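Local coordinates for protein Succinylglutamatedesuccinylase/aspartoacylase (Rhodobacter sphaeroides 2.4.1, PDB 3CDX) that probably hydrolyses carbon-nitrogen bonds in linear amides as a metal-dependent enzyme of the succinylglutamate desuccinylase/aspartoacylase family, and holds a calcium ion in this crystal, at residues Tyr155-Ala167 with Leu176-Phe190. Numbering follows the deposited sequence.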
loop_
_atom_site.group_PDB
_atom_site.type_symbol
_atom_site.label_atom_id
_atom_site.label_comp_id
_atom_site.label_asym_id
_atom_site.label_seq_id
_atom_site.Cartn_x
_atom_site.Cartn_y
_atom_site.Cartn_z
ATOM N N TYR A 155 24.535 -2.707 1.856
ATOM C CA TYR A 155 25.941 -2.646 1.507
ATOM C C TYR A 155 26.410 -4.047 1.187
ATOM O O TYR A 155 25.687 -5.010 1.370
ATOM C CB TYR A 155 26.786 -2.201 2.730
ATOM C CG TYR A 155 26.399 -0.858 3.187
ATOM C CD1 TYR A 155 26.665 0.238 2.383
ATOM C CD2 TYR A 155 25.746 -0.674 4.396
ATOM C CE1 TYR A 155 26.282 1.501 2.744
ATOM C CE2 TYR A 155 25.351 0.594 4.794
ATOM C CZ TYR A 155 25.617 1.689 3.942
ATOM O OH TYR A 155 25.256 2.978 4.272
ATOM N N ASP A 156 27.631 -4.144 0.699
ATOM C CA ASP A 156 28.358 -5.366 0.890
ATOM C C ASP A 156 29.293 -5.131 2.067
ATOM O O ASP A 156 29.596 -3.978 2.436
ATOM C CB ASP A 156 29.139 -5.784 -0.357
ATOM C CG ASP A 156 29.446 -7.284 -0.367
ATOM O OD1 ASP A 156 28.890 -8.016 0.490
ATOM O OD2 ASP A 156 30.235 -7.740 -1.238
ATOM N N SER A 157 29.750 -6.215 2.664
ATOM C CA SER A 157 30.709 -6.114 3.731
ATOM C C SER A 157 31.747 -7.199 3.505
ATOM O O SER A 157 31.436 -8.279 2.987
ATOM C CB SER A 157 30.009 -6.234 5.093
ATOM O OG SER A 157 29.397 -7.516 5.237
ATOM N N THR A 158 33.001 -6.897 3.825
ATOM C CA THR A 158 34.016 -7.938 3.751
ATOM C C THR A 158 33.874 -8.869 4.957
ATOM O O THR A 158 33.654 -8.388 6.085
ATOM C CB THR A 158 35.456 -7.354 3.584
ATOM O OG1 THR A 158 36.363 -8.428 3.333
ATOM C CG2 THR A 158 35.892 -6.601 4.784
ATOM N N PRO A 159 33.913 -10.201 4.724
ATOM C CA PRO A 159 33.694 -11.099 5.874
ATOM C C PRO A 159 34.574 -10.823 7.110
ATOM O O PRO A 159 35.814 -10.833 7.047
ATOM C CB PRO A 159 33.903 -12.494 5.303
ATOM C CG PRO A 159 33.679 -12.316 3.721
ATOM C CD PRO A 159 34.089 -10.916 3.436
ATOM N N SER A 160 33.909 -10.675 8.242
ATOM C CA SER A 160 34.512 -10.121 9.436
ATOM C C SER A 160 33.638 -10.408 10.638
ATOM O O SER A 160 32.423 -10.703 10.479
ATOM C CB SER A 160 34.617 -8.604 9.265
ATOM O OG SER A 160 33.374 -8.071 8.799
ATOM N N THR A 161 34.246 -10.318 11.830
ATOM C CA THR A 161 33.522 -10.285 13.095
ATOM C C THR A 161 33.592 -8.846 13.527
ATOM O O THR A 161 34.348 -8.050 12.959
ATOM C CB THR A 161 34.144 -11.178 14.227
ATOM O OG1 THR A 161 35.547 -10.901 14.347
ATOM C CG2 THR A 161 33.992 -12.634 13.925
ATOM N N ASN A 162 32.808 -8.502 14.538
ATOM C CA ASN A 162 32.853 -7.149 15.092
ATOM C C ASN A 162 32.508 -7.167 16.566
ATOM O O ASN A 162 31.983 -8.153 17.082
ATOM C CB ASN A 162 31.947 -6.178 14.336
ATOM C CG ASN A 162 30.510 -6.654 14.293
ATOM O OD1 ASN A 162 29.794 -6.584 15.279
ATOM N ND2 ASN A 162 30.099 -7.142 13.158
ATOM N N MET A 163 32.859 -6.079 17.235
ATOM C CA MET A 163 32.665 -5.908 18.671
ATOM C C MET A 163 32.841 -4.410 18.930
ATOM O O MET A 163 33.530 -3.721 18.162
ATOM C CB MET A 163 33.689 -6.736 19.476
ATOM C CG MET A 163 35.125 -6.636 18.976
ATOM S SD MET A 163 36.394 -7.525 19.922
ATOM C CE MET A 163 36.349 -6.360 21.270
ATOM N N HIS A 164 32.217 -3.904 19.985
ATOM C CA HIS A 164 32.512 -2.536 20.445
ATOM C C HIS A 164 33.816 -2.509 21.223
ATOM O O HIS A 164 34.346 -3.560 21.624
ATOM C CB HIS A 164 31.369 -1.990 21.288
ATOM C CG HIS A 164 30.077 -1.946 20.555
ATOM N ND1 HIS A 164 28.938 -2.565 21.015
ATOM C CD2 HIS A 164 29.754 -1.400 19.360
ATOM C CE1 HIS A 164 27.958 -2.382 20.148
ATOM N NE2 HIS A 164 28.430 -1.684 19.129
ATOM N N TYR A 165 34.350 -1.308 21.419
ATOM C CA TYR A 165 35.475 -1.157 22.314
ATOM C C TYR A 165 34.862 -1.208 23.710
ATOM O O TYR A 165 33.863 -0.532 23.999
ATOM C CB TYR A 165 36.193 0.168 22.072
ATOM C CG TYR A 165 37.480 0.335 22.869
ATOM C CD1 TYR A 165 38.659 -0.275 22.450
ATOM C CD2 TYR A 165 37.515 1.101 24.041
ATOM C CE1 TYR A 165 39.832 -0.135 23.151
ATOM C CE2 TYR A 165 38.703 1.246 24.759
ATOM C CZ TYR A 165 39.857 0.618 24.298
ATOM O OH TYR A 165 41.055 0.724 24.973
ATOM N N LEU A 166 35.418 -2.061 24.554
ATOM C CA LEU A 166 34.929 -2.201 25.898
ATOM C C LEU A 166 35.904 -1.459 26.804
ATOM O O LEU A 166 37.110 -1.700 26.736
ATOM C CB LEU A 166 34.807 -3.691 26.259
ATOM C CG LEU A 166 33.904 -4.483 25.285
ATOM C CD1 LEU A 166 34.082 -5.974 25.453
ATOM C CD2 LEU A 166 32.413 -4.099 25.388
ATOM N N ALA A 167 35.377 -0.540 27.620
ATOM C CA ALA A 167 36.197 0.236 28.550
ATOM C C ALA A 167 36.934 -0.703 29.482
ATOM O O ALA A 167 38.075 -0.424 29.871
ATOM C CB ALA A 167 35.337 1.206 29.351
ATOM N N LEU A 176 38.246 -9.965 22.476
ATOM C CA LEU A 176 39.273 -10.050 21.409
ATOM C C LEU A 176 39.711 -11.479 21.113
ATOM O O LEU A 176 39.860 -11.885 19.950
ATOM C CB LEU A 176 40.482 -9.189 21.749
ATOM C CG LEU A 176 40.292 -7.670 21.641
ATOM C CD1 LEU A 176 41.470 -6.964 22.305
ATOM C CD2 LEU A 176 40.131 -7.236 20.176
ATOM N N ALA A 177 39.852 -12.256 22.167
ATOM C CA ALA A 177 40.272 -13.642 22.043
ATOM C C ALA A 177 39.215 -14.502 21.381
ATOM O O ALA A 177 39.538 -15.453 20.669
ATOM C CB ALA A 177 40.599 -14.202 23.411
ATOM N N ALA A 178 37.942 -14.212 21.646
ATOM C CA ALA A 178 36.875 -15.001 21.039
ATOM C C ALA A 178 36.794 -14.661 19.551
ATOM O O ALA A 178 36.596 -15.546 18.717
ATOM C CB ALA A 178 35.529 -14.760 21.766
ATOM N N ALA A 179 36.951 -13.371 19.230
ATOM C CA ALA A 179 37.024 -12.929 17.836
ATOM C C ALA A 179 38.147 -13.665 17.089
ATOM O O ALA A 179 37.917 -14.180 15.995
ATOM C CB ALA A 179 37.200 -11.435 17.761
ATOM N N GLU A 180 39.338 -13.766 17.712
ATOM C CA GLU A 180 40.489 -14.435 17.119
ATOM C C GLU A 180 40.163 -15.906 16.828
ATOM O O GLU A 180 40.444 -16.398 15.727
ATOM C CB GLU A 180 41.768 -14.300 17.999
ATOM C CG GLU A 180 42.353 -12.911 17.980
ATOM C CD GLU A 180 43.530 -12.698 18.948
ATOM O OE1 GLU A 180 44.210 -13.700 19.319
ATOM O OE2 GLU A 180 43.780 -11.514 19.323
ATOM N N ALA A 181 39.567 -16.596 17.800
ATOM C CA ALA A 181 39.136 -17.986 17.605
ATOM C C ALA A 181 38.111 -18.139 16.461
ATOM O O ALA A 181 38.247 -19.030 15.603
ATOM C CB ALA A 181 38.545 -18.541 18.895
ATOM N N PHE A 182 37.107 -17.256 16.422
ATOM C CA PHE A 182 36.098 -17.310 15.334
ATOM C C PHE A 182 36.865 -17.361 13.993
ATOM O O PHE A 182 36.551 -18.161 13.136
ATOM C CB PHE A 182 35.119 -16.113 15.393
ATOM C CG PHE A 182 33.980 -16.167 14.357
ATOM C CD1 PHE A 182 32.690 -16.560 14.736
ATOM C CD2 PHE A 182 34.204 -15.822 13.019
ATOM C CE1 PHE A 182 31.620 -16.603 13.767
ATOM C CE2 PHE A 182 33.154 -15.864 12.056
ATOM C CZ PHE A 182 31.872 -16.261 12.430
ATOM N N GLY A 183 37.884 -16.516 13.839
ATOM C CA GLY A 183 38.823 -16.640 12.708
ATOM C C GLY A 183 38.335 -16.149 11.363
ATOM O O GLY A 183 38.584 -16.798 10.328
ATOM N N ALA A 184 37.648 -15.003 11.358
ATOM C CA ALA A 184 37.309 -14.333 10.103
ATOM C C ALA A 184 38.543 -13.521 9.676
ATOM O O ALA A 184 39.386 -13.196 10.514
ATOM C CB ALA A 184 36.093 -13.441 10.272
ATOM N N PRO A 185 38.667 -13.194 8.387
ATOM C CA PRO A 185 39.897 -12.455 8.023
ATOM C C PRO A 185 40.109 -11.199 8.837
ATOM O O PRO A 185 41.263 -10.880 9.125
ATOM C CB PRO A 185 39.689 -12.104 6.546
ATOM C CG PRO A 185 38.683 -13.053 6.049
ATOM C CD PRO A 185 37.828 -13.509 7.214
ATOM N N HIS A 186 39.022 -10.477 9.168
ATOM C CA HIS A 186 39.115 -9.264 9.962
ATOM C C HIS A 186 38.142 -9.247 11.121
ATOM O O HIS A 186 37.047 -9.776 11.020
ATOM C CB HIS A 186 38.833 -8.037 9.134
ATOM C CG HIS A 186 39.807 -7.825 8.028
ATOM N ND1 HIS A 186 39.555 -8.224 6.735
ATOM C CD2 HIS A 186 41.047 -7.271 8.029
ATOM C CE1 HIS A 186 40.608 -7.927 5.986
ATOM N NE2 HIS A 186 41.521 -7.341 6.749
ATOM N N ASN A 187 38.575 -8.642 12.225
ATOM C CA ASN A 187 37.725 -8.370 13.364
ATOM C C ASN A 187 37.731 -6.896 13.505
ATOM O O ASN A 187 38.817 -6.303 13.533
ATOM C CB ASN A 187 38.256 -9.016 14.640
ATOM C CG ASN A 187 37.456 -8.611 15.845
ATOM O OD1 ASN A 187 36.252 -8.827 15.881
ATOM N ND2 ASN A 187 38.116 -8.046 16.853
ATOM N N VAL A 188 36.540 -6.295 13.534
ATOM C CA VAL A 188 36.392 -4.851 13.585
ATOM C C VAL A 188 35.826 -4.354 14.934
ATOM O O VAL A 188 34.724 -4.725 15.331
ATOM C CB VAL A 188 35.491 -4.331 12.411
ATOM C CG1 VAL A 188 35.562 -2.836 12.304
ATOM C CG2 VAL A 188 35.909 -4.977 11.080
ATOM N N VAL A 189 36.609 -3.523 15.626
ATOM C CA VAL A 189 36.201 -2.846 16.870
ATOM C C VAL A 189 35.677 -1.467 16.492
ATOM O O VAL A 189 36.378 -0.711 15.792
ATOM C CB VAL A 189 37.395 -2.767 17.863
ATOM C CG1 VAL A 189 36.951 -2.257 19.251
ATOM C CG2 VAL A 189 38.039 -4.129 18.001
ATOM N N PHE A 190 34.449 -1.129 16.922
ATOM C CA PHE A 190 33.749 0.058 16.388
ATOM C C PHE A 190 32.735 0.729 17.320
ATOM O O PHE A 190 32.461 0.239 18.426
ATOM C CB PHE A 190 33.086 -0.253 15.027
ATOM C CG PHE A 190 31.756 -0.946 15.127
ATOM C CD1 PHE A 190 31.677 -2.304 15.432
ATOM C CD2 PHE A 190 30.566 -0.240 14.884
ATOM C CE1 PHE A 190 30.425 -2.964 15.528
ATOM C CE2 PHE A 190 29.308 -0.889 14.959
ATOM C CZ PHE A 190 29.238 -2.258 15.281
HETATM O O HOH W 1 37.518 -9.638 5.372
HETATM O O HOH W 2 37.262 -13.057 13.551
#
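T158 OG1 and P159 O share one water with H186 ND1, at the edge of the imidazole and in its plane. T161 joins the parallel ladder: its N donates to H186 O and its O receives V188 N. With OG1 set between backbone N and carbonyl carbon (chi1 50°), the hydroxyl donates to N187 OD1 at 2.7 Å, tilted 24° from the amide carbonyl plane; CG2, beside the backbone N, lies over one face of the F182 ring, 3.8 Å from its centroid. A second water donates to T161 OG1 and A179 O and accepts from A184 N. N162, on the opposite sheet face, brings OD1 to the edge of the F190 ring, 3.7 Å from CE1. M163 N bonds V188 O and M163 O receives F190 N; M163 SD accepts a weak, nearly straight bond from N187 ND2 (3.6 Å, 170°) and packs on L176 CD2. N187 ND2 also hydrogen-bonds H260 ND1. An alanine here would probably leave the buried T161 hydroxyl without its acceptor and M163 SD without its weak N-H partner. H164 CD2 lies over one face of the F190 ring, toward its rim, and F190 O meets the imidazole edge in plane; H164 ND1 bonds E204. Y165 CB rests on V189 CG1. Strand 160-163, helix 169-182 and strand 186-189 thus form a beta-alpha-beta unit of the catalytic domain, the N162 side chain about 6 Å from that of calcium ligand H149.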